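Local coordinates for insecticidal protein (Brevibacillus laterosporus, PDB 7ML9) that is active against the western corn rootworm and probably acts by forming a beta-barrel pore in membranes, as relatives in the ETX/MTX2 family do, at residues T50-S55 with G67-T72; A109-L114 with T201-A206; T138-T143 with T169-Q174; L146-K151 with L219-G224; G225-V230 with V240-V245. One frame throughout, in Å; residues are numbered along the deposited sequence.

Contact 1 (T50-S55 with G67-T72)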
# COMPACT_ATOMS: atom_id res chain seq x y z
N THR A 50 41.41 -11.19 -12.25
CA THR A 50 40.70 -12.41 -12.61
C THR A 50 39.27 -12.07 -13.02
O THR A 50 38.84 -10.92 -12.96
CB THR A 50 40.71 -13.38 -11.43
OG1 THR A 50 40.54 -12.63 -10.21
CG2 THR A 50 42.04 -14.15 -11.38
N ASN A 51 38.51 -13.09 -13.40
CA ASN A 51 37.10 -12.94 -13.77
C ASN A 51 36.20 -13.90 -12.96
O ASN A 51 35.28 -14.52 -13.49
CB ASN A 51 36.91 -13.15 -15.27
CG ASN A 51 37.17 -14.60 -15.71
OD1 ASN A 51 37.80 -15.38 -14.99
ND2 ASN A 51 36.64 -14.96 -16.87
N PHE A 52 36.48 -14.02 -11.66
CA PHE A 52 35.67 -14.86 -10.78
C PHE A 52 34.24 -14.34 -10.71
O PHE A 52 34.00 -13.13 -10.71
CB PHE A 52 36.24 -14.88 -9.35
CG PHE A 52 37.61 -15.54 -9.22
CD1 PHE A 52 37.81 -16.84 -9.66
CD2 PHE A 52 38.67 -14.87 -8.64
CE1 PHE A 52 39.05 -17.46 -9.53
CE2 PHE A 52 39.93 -15.48 -8.51
CZ PHE A 52 40.11 -16.77 -8.96
N LYS A 53 33.28 -15.28 -10.61
CA LYS A 53 31.86 -15.00 -10.43
C LYS A 53 31.47 -15.20 -8.98
O LYS A 53 32.14 -15.95 -8.25
CB LYS A 53 31.02 -15.91 -11.32
CG LYS A 53 31.45 -15.95 -12.78
CD LYS A 53 31.16 -14.64 -13.48
CE LYS A 53 31.20 -14.81 -15.00
NZ LYS A 53 32.49 -15.40 -15.46
N PRO A 54 30.39 -14.57 -8.50
CA PRO A 54 29.95 -14.82 -7.12
C PRO A 54 29.48 -16.26 -6.96
O PRO A 54 28.59 -16.72 -7.67
CB PRO A 54 28.80 -13.81 -6.93
CG PRO A 54 28.28 -13.55 -8.33
CD PRO A 54 29.52 -13.60 -9.21
N SER A 55 30.09 -16.97 -6.01
CA SER A 55 29.82 -18.40 -5.91
C SER A 55 30.40 -18.97 -4.62
O SER A 55 31.39 -18.46 -4.09
CB SER A 55 30.39 -19.17 -7.11
OG SER A 55 30.20 -20.57 -6.96
N GLY A 67 48.62 -15.81 -13.96
CA GLY A 67 48.36 -17.17 -14.37
C GLY A 67 47.02 -17.67 -13.85
O GLY A 67 46.15 -16.90 -13.45
N ILE A 68 46.86 -19.00 -13.87
CA ILE A 68 45.63 -19.60 -13.38
C ILE A 68 45.56 -19.44 -11.87
O ILE A 68 46.51 -19.76 -11.15
CB ILE A 68 45.53 -21.08 -13.79
CG1 ILE A 68 45.65 -21.22 -15.32
CG2 ILE A 68 44.22 -21.68 -13.31
CD1 ILE A 68 44.50 -20.62 -16.10
N VAL A 69 44.44 -18.91 -11.39
CA VAL A 69 44.24 -18.63 -9.98
C VAL A 69 42.97 -19.36 -9.55
O VAL A 69 42.03 -19.51 -10.34
CB VAL A 69 44.13 -17.12 -9.71
CG1 VAL A 69 44.06 -16.85 -8.22
CG2 VAL A 69 45.29 -16.38 -10.32
N PHE A 70 42.96 -19.82 -8.31
CA PHE A 70 41.83 -20.56 -7.78
C PHE A 70 41.15 -19.78 -6.65
O PHE A 70 41.82 -19.09 -5.87
CB PHE A 70 42.26 -21.94 -7.29
CG PHE A 70 42.28 -22.98 -8.37
CD1 PHE A 70 41.16 -23.73 -8.65
CD2 PHE A 70 43.43 -23.18 -9.13
CE1 PHE A 70 41.17 -24.68 -9.66
CE2 PHE A 70 43.45 -24.13 -10.14
CZ PHE A 70 42.32 -24.88 -10.40
N LEU A 71 39.83 -19.88 -6.61
CA LEU A 71 39.02 -19.34 -5.52
C LEU A 71 38.22 -20.50 -4.96
O LEU A 71 37.39 -21.09 -5.66
CB LEU A 71 38.11 -18.20 -5.99
CG LEU A 71 37.15 -17.57 -4.97
CD1 LEU A 71 37.87 -17.22 -3.68
CD2 LEU A 71 36.43 -16.33 -5.56
N THR A 72 38.50 -20.86 -3.71
CA THR A 72 37.86 -21.99 -3.02
C THR A 72 37.33 -21.45 -1.70
O THR A 72 38.07 -21.41 -0.71
CB THR A 72 38.83 -23.14 -2.78
OG1 THR A 72 39.69 -23.31 -3.92
CG2 THR A 72 38.07 -24.45 -2.51
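This is an apolar packing contact without a hydrogen bond between its segments, made where the loop 50-55, which follows helix 28-48, lies against the short strand 69-71 near one end of the elongated molecule. Phe52 carries it. Its CG stands anti to the carbonyl carbon (chi1 -66°), which carries the ring across to the strand. There Leu71 CB sits over the centre of one ring face, 3.8 Å from the centroid of the Phe52 ring and 12° off the normal, a CH-pi contact. Leu71 CD2 lies 3.9 Å from Phe52 CG. The far end of the ring abuts the strand backbone: Phe52 CZ lies 3.6 Å from Val69 O, which meets the ring at its edge, and 4.0 Å from Val69 CG1. Thr50 turns its methyl to the strand, CG2 being 4.0 Å from Val69 CB, while its OG1 is hydrogen-bonded to Asn45 OD1. The same Asn45 oxygen accepts from Phe52 N, so the helix end holds both loop residues. Val69 and Leu71 pair by backbone hydrogen bonds with Ser61 and Gln59 of strand 59-63 in an antiparallel two-stranded sheet; Ser61 also touches Thr50 and Phe52, and Leu71 reaches Phe44 of helix 28-48.

Contact 2 (A109-L114 with T201-A206). With EDO (1,2-ethanediol), chain I.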
# COMPACT_ATOMS: atom_id res chain seq x y z
N ALA A 109 -31.79 6.42 -2.53
CA ALA A 109 -31.97 6.15 -1.11
C ALA A 109 -33.42 6.25 -0.62
O ALA A 109 -33.70 5.82 0.50
CB ALA A 109 -31.11 7.11 -0.28
N GLY A 110 -34.33 6.83 -1.40
CA GLY A 110 -35.72 6.92 -0.99
C GLY A 110 -36.31 8.28 -1.31
O GLY A 110 -35.67 9.12 -1.94
N LYS A 111 -37.54 8.50 -0.88
CA LYS A 111 -38.20 9.77 -1.19
C LYS A 111 -39.28 10.08 -0.17
O LYS A 111 -39.73 9.20 0.56
CB LYS A 111 -38.81 9.74 -2.59
CG LYS A 111 -39.97 8.76 -2.79
CD LYS A 111 -40.28 8.66 -4.29
CE LYS A 111 -41.52 7.82 -4.59
NZ LYS A 111 -42.40 7.61 -3.41
N ASN A 112 -39.70 11.35 -0.13
CA ASN A 112 -40.84 11.73 0.69
C ASN A 112 -41.49 12.97 0.09
O ASN A 112 -40.91 13.63 -0.78
CB ASN A 112 -40.44 11.98 2.15
CG ASN A 112 -40.33 10.69 2.98
OD1 ASN A 112 -39.26 10.38 3.52
ND2 ASN A 112 -41.44 9.94 3.12
N VAL A 113 -42.70 13.26 0.54
CA VAL A 113 -43.52 14.32 -0.04
C VAL A 113 -43.61 15.47 0.95
O VAL A 113 -43.75 15.26 2.16
CB VAL A 113 -44.93 13.82 -0.42
CG1 VAL A 113 -45.77 14.96 -0.94
CG2 VAL A 113 -44.82 12.73 -1.47
N LEU A 114 -43.50 16.69 0.44
CA LEU A 114 -43.70 17.90 1.22
C LEU A 114 -44.98 18.55 0.68
O LEU A 114 -44.96 19.17 -0.38
CB LEU A 114 -42.49 18.83 1.11
CG LEU A 114 -41.13 18.29 1.59
CD1 LEU A 114 -40.04 19.35 1.36
CD2 LEU A 114 -41.17 17.86 3.06
N THR A 201 -47.18 21.04 -3.98
CA THR A 201 -46.75 19.77 -3.41
C THR A 201 -45.40 19.43 -4.03
O THR A 201 -45.27 19.39 -5.25
CB THR A 201 -47.75 18.65 -3.69
OG1 THR A 201 -49.03 19.00 -3.14
CG2 THR A 201 -47.27 17.35 -3.04
N TYR A 202 -44.40 19.23 -3.18
CA TYR A 202 -43.05 18.91 -3.62
C TYR A 202 -42.69 17.47 -3.24
O TYR A 202 -43.23 16.90 -2.28
CB TYR A 202 -42.03 19.87 -3.00
CG TYR A 202 -41.96 21.23 -3.65
CD1 TYR A 202 -42.79 21.56 -4.72
CD2 TYR A 202 -41.04 22.18 -3.21
CE1 TYR A 202 -42.72 22.81 -5.32
CE2 TYR A 202 -40.96 23.42 -3.79
CZ TYR A 202 -41.81 23.73 -4.85
OH TYR A 202 -41.72 24.96 -5.44
N ARG A 203 -41.82 16.88 -4.03
CA ARG A 203 -41.28 15.55 -3.77
C ARG A 203 -39.78 15.70 -3.59
O ARG A 203 -39.13 16.36 -4.40
CB ARG A 203 -41.60 14.61 -4.93
CG ARG A 203 -41.21 13.18 -4.70
CD ARG A 203 -41.91 12.30 -5.71
NE ARG A 203 -41.19 12.26 -6.98
CZ ARG A 203 -41.73 11.89 -8.13
NH1 ARG A 203 -43.01 11.54 -8.18
NH2 ARG A 203 -40.99 11.88 -9.24
N VAL A 204 -39.24 15.12 -2.52
CA VAL A 204 -37.80 15.09 -2.28
C VAL A 204 -37.31 13.68 -2.56
O VAL A 204 -37.75 12.73 -1.90
CB VAL A 204 -37.45 15.51 -0.85
CG1 VAL A 204 -35.92 15.57 -0.69
CG2 VAL A 204 -38.08 16.84 -0.52
N LEU A 205 -36.40 13.54 -3.53
CA LEU A 205 -35.72 12.28 -3.81
C LEU A 205 -34.28 12.37 -3.32
O LEU A 205 -33.61 13.38 -3.53
CB LEU A 205 -35.70 11.96 -5.31
CG LEU A 205 -36.97 11.97 -6.17
CD1 LEU A 205 -36.64 11.46 -7.56
CD2 LEU A 205 -38.01 11.10 -5.58
N ALA A 206 -33.80 11.29 -2.68
CA ALA A 206 -32.46 11.27 -2.10
C ALA A 206 -31.60 10.23 -2.80
O ALA A 206 -32.07 9.13 -3.11
CB ALA A 206 -32.50 10.98 -0.59
C1 EDO I . -44.54 10.57 -4.27
O1 EDO I . -43.70 10.02 -3.26
C2 EDO I . -44.58 9.65 -5.48
O2 EDO I . -44.31 10.43 -6.65
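Backbone hydrogen bonds dominate this antiparallel pairing of 109-114 with 201-206, their N-to-C directions 159° apart. Asn112 and Val204 form a hydrogen-bonded pair: Val204 N gives a nearly straight bond of 2.8 Å to Asn112 O, and Asn112 N reaches back to Val204 O at 3.0 Å. Leu114 and Tyr202 repeat the pattern, Leu114 N lying 2.7 Å from Tyr202 O. Apolar packing differs between the faces. On one, Leu114 CD1 crosses obliquely to Val204 CG2 at 3.7 Å. On the other, Lys111 and Leu205 run side by side, with Leu205 CD2 pressed tightly against Lys111 CB at 3.4 Å. At the start of strand 201-229, Val113 CG1 meets Thr201 CG2 at 3.5 Å. Polar tips on the Lys111 face share an ethanediol, probably from the crystallisation liquor: Lys111 NZ donates to its O1 at 2.7 Å, and Arg203 NH1 makes a very short bond to its O2. Arg203 also forms a salt bridge through NH2 with Glu288, which probably offsets its charge near the like-charged Lys111. In the sheet, strand 201-229 lies between 86-115 and 266-289, while the Leu114, Tyr202 and Val204 face packs against Ile194 and Val196 of strand 193-196, Phe130 of strand 130-147 and Ile287.

Contact 3 (T138-T143 with T169-Q174)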
# COMPACT_ATOMS: atom_id res chain seq x y z
N THR A 138 -12.01 -2.07 1.94
CA THR A 138 -10.62 -1.74 1.67
C THR A 138 -9.88 -3.03 1.39
O THR A 138 -9.97 -3.97 2.19
CB THR A 138 -9.97 -1.03 2.85
OG1 THR A 138 -10.65 0.20 3.11
CG2 THR A 138 -8.49 -0.74 2.54
N SER A 139 -9.16 -3.10 0.27
CA SER A 139 -8.36 -4.28 0.00
C SER A 139 -6.96 -3.87 -0.45
O SER A 139 -6.73 -2.75 -0.92
CB SER A 139 -9.03 -5.20 -1.03
OG SER A 139 -9.16 -4.59 -2.29
N ASN A 140 -6.01 -4.79 -0.27
CA ASN A 140 -4.65 -4.55 -0.71
C ASN A 140 -4.10 -5.85 -1.29
O ASN A 140 -4.64 -6.94 -1.05
CB ASN A 140 -3.79 -3.98 0.43
CG ASN A 140 -3.38 -5.03 1.47
OD1 ASN A 140 -2.93 -6.12 1.13
ND2 ASN A 140 -3.51 -4.68 2.75
N THR A 141 -3.04 -5.72 -2.09
CA THR A 141 -2.31 -6.86 -2.64
C THR A 141 -0.82 -6.56 -2.54
O THR A 141 -0.40 -5.45 -2.90
CB THR A 141 -2.68 -7.12 -4.11
OG1 THR A 141 -4.06 -7.51 -4.20
CG2 THR A 141 -1.81 -8.23 -4.68
N THR A 142 -0.04 -7.51 -2.05
CA THR A 142 1.41 -7.36 -2.08
C THR A 142 1.90 -7.81 -3.45
O THR A 142 1.79 -8.99 -3.80
CB THR A 142 2.05 -8.17 -0.96
OG1 THR A 142 1.59 -7.66 0.30
CG2 THR A 142 3.58 -8.03 -1.04
N THR A 143 2.40 -6.86 -4.24
CA THR A 143 2.75 -7.15 -5.62
C THR A 143 4.24 -7.45 -5.80
O THR A 143 4.60 -8.22 -6.68
CB THR A 143 2.36 -5.97 -6.53
OG1 THR A 143 2.94 -4.76 -6.03
CG2 THR A 143 0.81 -5.79 -6.57
N THR A 169 -4.72 0.22 5.93
CA THR A 169 -4.73 -1.14 5.42
C THR A 169 -3.40 -1.77 5.83
O THR A 169 -2.38 -1.08 5.90
CB THR A 169 -4.93 -1.16 3.90
OG1 THR A 169 -5.16 -2.50 3.44
CG2 THR A 169 -3.71 -0.57 3.15
N GLU A 170 -3.44 -3.06 6.14
CA GLU A 170 -2.28 -3.77 6.68
C GLU A 170 -1.74 -4.72 5.62
O GLU A 170 -2.46 -5.63 5.17
CB GLU A 170 -2.62 -4.52 7.96
CG GLU A 170 -1.40 -5.14 8.62
CD GLU A 170 -1.69 -5.77 9.97
OE1 GLU A 170 -2.74 -6.45 10.09
OE2 GLU A 170 -0.88 -5.58 10.90
N TYR A 171 -0.49 -4.51 5.22
CA TYR A 171 0.16 -5.38 4.26
C TYR A 171 0.86 -6.52 4.97
O TYR A 171 1.49 -6.32 6.01
CB TYR A 171 1.20 -4.60 3.44
CG TYR A 171 0.59 -3.72 2.39
CD1 TYR A 171 0.30 -4.22 1.13
CD2 TYR A 171 0.30 -2.40 2.66
CE1 TYR A 171 -0.27 -3.42 0.17
CE2 TYR A 171 -0.26 -1.59 1.71
CZ TYR A 171 -0.55 -2.10 0.48
OH TYR A 171 -1.11 -1.29 -0.48
N ASN A 172 0.73 -7.72 4.42
CA ASN A 172 1.63 -8.82 4.73
C ASN A 172 2.68 -8.87 3.62
O ASN A 172 2.34 -8.95 2.44
CB ASN A 172 0.88 -10.15 4.83
CG ASN A 172 1.76 -11.27 5.34
OD1 ASN A 172 2.86 -11.50 4.83
ND2 ASN A 172 1.29 -11.98 6.37
N PHE A 173 3.95 -8.85 4.02
CA PHE A 173 5.04 -8.67 3.06
C PHE A 173 5.26 -9.87 2.16
O PHE A 173 6.03 -9.76 1.20
CB PHE A 173 6.34 -8.31 3.79
CG PHE A 173 6.43 -6.87 4.24
CD1 PHE A 173 5.29 -6.11 4.49
CD2 PHE A 173 7.67 -6.27 4.40
CE1 PHE A 173 5.39 -4.78 4.90
CE2 PHE A 173 7.78 -4.94 4.81
CZ PHE A 173 6.64 -4.19 5.06
N GLN A 174 4.63 -11.02 2.41
CA GLN A 174 4.84 -12.15 1.52
C GLN A 174 4.22 -11.88 0.15
O GLN A 174 3.10 -11.34 0.06
CB GLN A 174 4.25 -13.43 2.11
CG GLN A 174 4.35 -14.64 1.17
CD GLN A 174 3.59 -15.86 1.67
OE1 GLN A 174 3.64 -16.20 2.86
NE2 GLN A 174 2.88 -16.53 0.77
O HOH W 1 -7.60 -3.73 4.13
O HOH W 2 -0.85 -7.82 1.87
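Two nearly parallel strand segments, 22° apart, are joined here through side chains and water with no backbone-to-backbone hydrogen bond between them; their axes stay 7.0 Å apart. Asn140 is the central link. Its CG takes the crowded position between backbone N and carbonyl carbon (chi1 76°), so the amide points across the gap. The single ND2 gives both its bonds to the other strand, to Thr169 OG1 at 2.8 Å and to Glu170 O at 2.8 Å. Both acceptors lie close to the amide plane, though ND2 itself stands well above the carbonyl plane of Glu170. This double grip fixes the rotation of the amide. It also lays the group flat over the Tyr171 ring, the two planes 19° apart and Asn140 CG 3.7 Å above the ring plane, offset toward the rim. Thr141 O and Thr142 OG1 approach the edge of the same ring. Farther along, Thr142 OG1 donates to Asn172 O at 2.6 Å. One water lies within hydrogen-bonding distance of Asn140 OD1 and Thr142 OG1 and accepts from Asn172 N; another bridges Thr138 O and Thr169 OG1. Thr138 adds an apolar touch, its CG2 being 3.8 Å from Thr169 CB. Asn172 OD1 accepts from Gln174 N in an Asx turn, where the second segment leaves its strand. Strand 130-147 pairs on either side with 178-189 and 266-289, whereas 165-172 pairs with 153-160. The contact thus lays the two-stranded 153-172 hairpin against the main sheet; in aerolysin-type toxins such a hairpin is typically the pore-forming insertion element, and this one probably corresponds to it.

Contact 4 (L146-K151 with L219-G224)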
# COMPACT_ATOMS: atom_id res chain seq x y z
N LEU A 146 8.51 -9.23 0.06
CA LEU A 146 9.81 -9.38 0.70
C LEU A 146 9.75 -10.64 1.57
O LEU A 146 8.97 -10.70 2.53
CB LEU A 146 10.18 -8.14 1.53
CG LEU A 146 10.31 -6.80 0.80
CD1 LEU A 146 10.46 -5.63 1.78
CD2 LEU A 146 11.46 -6.80 -0.17
N LYS A 147 10.55 -11.64 1.21
CA LYS A 147 10.68 -12.86 2.01
C LYS A 147 11.78 -12.61 3.04
O LYS A 147 12.97 -12.60 2.70
CB LYS A 147 11.00 -14.06 1.13
CG LYS A 147 11.09 -15.36 1.92
CD LYS A 147 11.08 -16.57 1.01
CE LYS A 147 11.75 -17.76 1.70
NZ LYS A 147 11.34 -19.06 1.08
N LEU A 148 11.39 -12.39 4.29
CA LEU A 148 12.30 -11.96 5.33
C LEU A 148 12.64 -13.04 6.33
O LEU A 148 13.48 -12.80 7.21
CB LEU A 148 11.72 -10.74 6.05
CG LEU A 148 11.66 -9.48 5.18
CD1 LEU A 148 10.62 -8.50 5.73
CD2 LEU A 148 13.05 -8.82 5.12
N GLY A 149 12.04 -14.23 6.23
CA GLY A 149 12.30 -15.30 7.16
C GLY A 149 11.44 -15.27 8.41
O GLY A 149 11.62 -16.12 9.30
N VAL A 150 10.53 -14.31 8.50
CA VAL A 150 9.62 -14.15 9.63
C VAL A 150 8.42 -13.38 9.10
O VAL A 150 8.54 -12.53 8.21
CB VAL A 150 10.30 -13.43 10.82
CG1 VAL A 150 10.90 -12.09 10.38
CG2 VAL A 150 9.34 -13.24 11.96
N LYS A 151 7.23 -13.70 9.63
CA LYS A 151 6.04 -12.98 9.21
C LYS A 151 6.21 -11.50 9.53
O LYS A 151 6.54 -11.12 10.66
CB LYS A 151 4.79 -13.54 9.90
CG LYS A 151 3.49 -12.93 9.39
CD LYS A 151 2.44 -12.83 10.47
CE LYS A 151 1.16 -12.18 9.96
NZ LYS A 151 0.28 -11.80 11.11
N LEU A 219 6.68 -0.78 0.46
CA LEU A 219 6.92 -1.62 1.63
C LEU A 219 8.42 -1.62 1.92
O LEU A 219 9.22 -1.76 0.99
CB LEU A 219 6.43 -3.05 1.36
CG LEU A 219 5.02 -3.14 0.75
CD1 LEU A 219 4.67 -4.59 0.49
CD2 LEU A 219 4.02 -2.51 1.68
N TYR A 220 8.79 -1.40 3.18
CA TYR A 220 10.20 -1.22 3.55
C TYR A 220 10.52 -2.12 4.73
O TYR A 220 9.72 -2.25 5.66
CB TYR A 220 10.54 0.23 3.94
CG TYR A 220 10.41 1.25 2.83
CD1 TYR A 220 11.33 1.31 1.81
CD2 TYR A 220 9.35 2.16 2.82
CE1 TYR A 220 11.23 2.25 0.80
CE2 TYR A 220 9.24 3.10 1.81
CZ TYR A 220 10.18 3.14 0.80
OH TYR A 220 10.06 4.07 -0.21
N ALA A 221 11.70 -2.72 4.72
CA ALA A 221 12.20 -3.39 5.91
C ALA A 221 13.64 -2.96 6.12
O ALA A 221 14.42 -2.90 5.15
CB ALA A 221 12.07 -4.91 5.79
N ASN A 222 13.99 -2.64 7.35
CA ASN A 222 15.36 -2.35 7.74
C ASN A 222 15.92 -3.63 8.35
O ASN A 222 15.37 -4.14 9.33
CB ASN A 222 15.40 -1.19 8.73
CG ASN A 222 16.81 -0.83 9.18
OD1 ASN A 222 17.56 -1.66 9.68
ND2 ASN A 222 17.16 0.44 9.02
N VAL A 223 16.99 -4.16 7.75
CA VAL A 223 17.55 -5.44 8.18
C VAL A 223 19.03 -5.28 8.49
O VAL A 223 19.74 -4.49 7.85
CB VAL A 223 17.32 -6.57 7.15
CG1 VAL A 223 15.85 -6.65 6.73
CG2 VAL A 223 18.17 -6.37 5.94
N GLY A 224 19.50 -6.05 9.47
CA GLY A 224 20.88 -6.00 9.90
C GLY A 224 21.58 -7.32 9.61
O GLY A 224 20.96 -8.32 9.27
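Leu148, in the loop after strand 130-147, turns its side chain toward strand 219-224 and supplies the closest apolar touches of this buried contact. From CB the chain runs with CG anti to the carbonyl carbon (chi1 -68°), and this torsion carries the branch point across to the strand. CB and CG serve as the stem, and the two methyls do the touching. CD1 meets the methyl of Ala221, 3.9 Å from its CB. CD2 settles between two strand residues: it is 3.9 Å from Val223 CG1, approached obliquely, and 4.1 Å from Ala221 CB. The methyl of Ala221 therefore touches both prongs of the leucine fork, while Val223 receives one. Val223 offers CG1 because that branch stands anti to its carbonyl carbon (chi1 -51°). Two residues earlier, Leu146 approaches the same strand with CD1, which lies 4.1 Å from Leu219 O and 4.4 Å from Ala221 CB, a looser touch. The end of strand 130-147 and the loop after it are thus packed against strand 201-229. Phe173 fills in beside Leu146, Leu148 and Leu219, and Val88 of strand 86-115 touches Leu148. Polar groups find partners elsewhere: Leu148 O is hydrogen-bonded to Tyr86 OH, and Leu219 pairs through its backbone with Gly271 of strand 266-289. With no hydrogen bond or charge between the two segments, the contact rests on dispersion and the burial of aliphatic surface, with little directionality.

Contact 5 (G225-V230 with V240-V245)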
# COMPACT_ATOMS: atom_id res chain seq x y z
N GLY A 225 22.91 -7.30 9.69
CA GLY A 225 23.67 -8.51 9.42
C GLY A 225 25.12 -8.22 9.14
O GLY A 225 25.53 -7.06 8.96
N ILE A 226 25.90 -9.30 9.11
CA ILE A 226 27.35 -9.29 8.89
C ILE A 226 27.64 -10.22 7.71
O ILE A 226 27.25 -11.39 7.75
CB ILE A 226 28.12 -9.78 10.13
CG1 ILE A 226 27.81 -8.95 11.37
CG2 ILE A 226 29.64 -9.79 9.84
CD1 ILE A 226 28.18 -7.49 11.23
N ALA A 227 28.33 -9.71 6.69
CA ALA A 227 28.61 -10.50 5.49
C ALA A 227 30.00 -11.13 5.59
O ALA A 227 30.98 -10.43 5.86
CB ALA A 227 28.53 -9.64 4.22
N TRP A 228 30.08 -12.43 5.32
CA TRP A 228 31.32 -13.19 5.52
C TRP A 228 31.92 -13.54 4.17
O TRP A 228 31.24 -14.13 3.31
CB TRP A 228 31.06 -14.46 6.38
CG TRP A 228 30.85 -14.09 7.81
CD1 TRP A 228 29.67 -13.67 8.38
CD2 TRP A 228 31.84 -14.05 8.84
NE1 TRP A 228 29.88 -13.36 9.70
CE2 TRP A 228 31.20 -13.59 10.01
CE3 TRP A 228 33.20 -14.35 8.89
CZ2 TRP A 228 31.88 -13.43 11.22
CZ3 TRP A 228 33.88 -14.19 10.09
CH2 TRP A 228 33.21 -13.74 11.23
N ARG A 229 33.19 -13.18 3.98
CA ARG A 229 33.89 -13.37 2.71
C ARG A 229 35.34 -13.74 3.00
O ARG A 229 35.93 -13.25 3.97
CB ARG A 229 33.92 -12.08 1.85
CG ARG A 229 32.62 -11.62 1.26
CD ARG A 229 31.87 -10.67 2.19
NE ARG A 229 32.59 -9.43 2.42
CZ ARG A 229 33.02 -9.05 3.62
NH1 ARG A 229 32.78 -9.82 4.68
NH2 ARG A 229 33.69 -7.91 3.75
N VAL A 230 35.94 -14.56 2.15
CA VAL A 230 37.39 -14.60 2.16
C VAL A 230 37.90 -13.44 1.33
O VAL A 230 37.25 -13.01 0.36
CB VAL A 230 37.97 -15.93 1.68
CG1 VAL A 230 37.73 -17.01 2.74
CG2 VAL A 230 37.41 -16.32 0.32
N VAL A 240 31.97 -8.25 7.66
CA VAL A 240 31.77 -6.81 7.67
C VAL A 240 30.26 -6.55 7.57
O VAL A 240 29.55 -7.27 6.87
CB VAL A 240 32.51 -6.13 6.50
CG1 VAL A 240 32.17 -4.63 6.45
CG2 VAL A 240 34.04 -6.32 6.63
N ASN A 241 29.78 -5.52 8.27
CA ASN A 241 28.34 -5.21 8.29
C ASN A 241 27.80 -5.00 6.87
O ASN A 241 28.50 -4.50 5.98
CB ASN A 241 28.06 -3.96 9.15
CG ASN A 241 28.67 -2.67 8.55
OD1 ASN A 241 28.08 -2.04 7.67
ND2 ASN A 241 29.81 -2.26 9.07
N ILE A 242 26.54 -5.39 6.67
CA ILE A 242 26.01 -5.43 5.32
C ILE A 242 25.86 -4.03 4.75
O ILE A 242 25.91 -3.85 3.52
CB ILE A 242 24.66 -6.19 5.26
CG1 ILE A 242 23.71 -5.69 6.35
CG2 ILE A 242 24.86 -7.71 5.38
CD1 ILE A 242 22.26 -6.27 6.19
N GLY A 243 25.67 -3.01 5.59
CA GLY A 243 25.53 -1.66 5.07
C GLY A 243 26.78 -1.21 4.32
O GLY A 243 26.69 -0.61 3.24
N ALA A 244 27.95 -1.49 4.89
CA ALA A 244 29.19 -1.12 4.23
C ALA A 244 29.44 -1.98 3.00
O ALA A 244 29.91 -1.47 1.97
CB ALA A 244 30.37 -1.23 5.21
N VAL A 245 29.14 -3.28 3.09
CA VAL A 245 29.35 -4.14 1.93
C VAL A 245 28.41 -3.73 0.80
O VAL A 245 28.82 -3.69 -0.37
CB VAL A 245 29.18 -5.62 2.32
CG1 VAL A 245 29.28 -6.52 1.08
CG2 VAL A 245 30.24 -6.00 3.38
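Two well-placed backbone hydrogen bonds tie the end of strand 201-229 to the turn from strand 238-241 into helix 242-252. Ala227 and Val240 form an antiparallel hydrogen-bonded pair, Ala227 N reaching Val240 O at 2.7 Å and almost straight. Beyond it, Ile242 N, already in the helix, gives its hydrogen to Gly225 O at 3.0 Å. Ile226 and Asn241 face each other between these bonds as a non-hydrogen-bonded pair, with Ile226 CD1 against Asn241 CA at 3.7 Å. Gly225 lies where its backbone angles call for glycine and where a CB would crowd Ile242 CD1.

Side chains form the next layer. Ala227 CB meets Val245 CG2 at 4.1 Å and, a little farther off, Ile242 CG2. Arg229 bends at chi2 (90°) and chi3 (63°), which brings its guanidinium tip to tip with Val245: Val245 CG2 lies over one face, and Val240 CG2 lies at the edge. The charge itself is met outside the hairpin, through a salt bridge from NE to Asp39.

Asn241 positions the helix start. Its CG in the crowded position (chi1 66°) brings OD1 within 2.8 Å of Ala244 N, an N-cap bond that satisfies an amide of the first turn. Helix 28-48 covers the Ala227, Arg229 and Val245 side through Ala36, Glu40 and Leu35, while strand 83-84 pairs along the other edge of 225-229 and sets Ile83 against Ala227 and Ile242.

How the contacts relate
Contacts 4 and 5 are buried; contacts 1, 2 and 3 are partly so. Contacts 1 and 2 sit on opposite sides of the chain's centre, their own centres about 84 Å apart, and differ in chemistry: aromatic and aliphatic packing of a loop in one, sheet hydrogen bonding in the other. Strand 201-229 runs through contacts 2, 4 and 5, giving successively antiparallel backbone pairing, apolar packing and a hairpin. Contacts 3 and 4 share strand 130-147 and touch through Tyr171 on Leu219 and a probable hydrogen bond from Leu146 N to Phe173 O, so polar bridging gives way to apolar packing. Ile242 joins contact 5 to contact 4, and Leu71 meets Val230 between contacts 1 and 5.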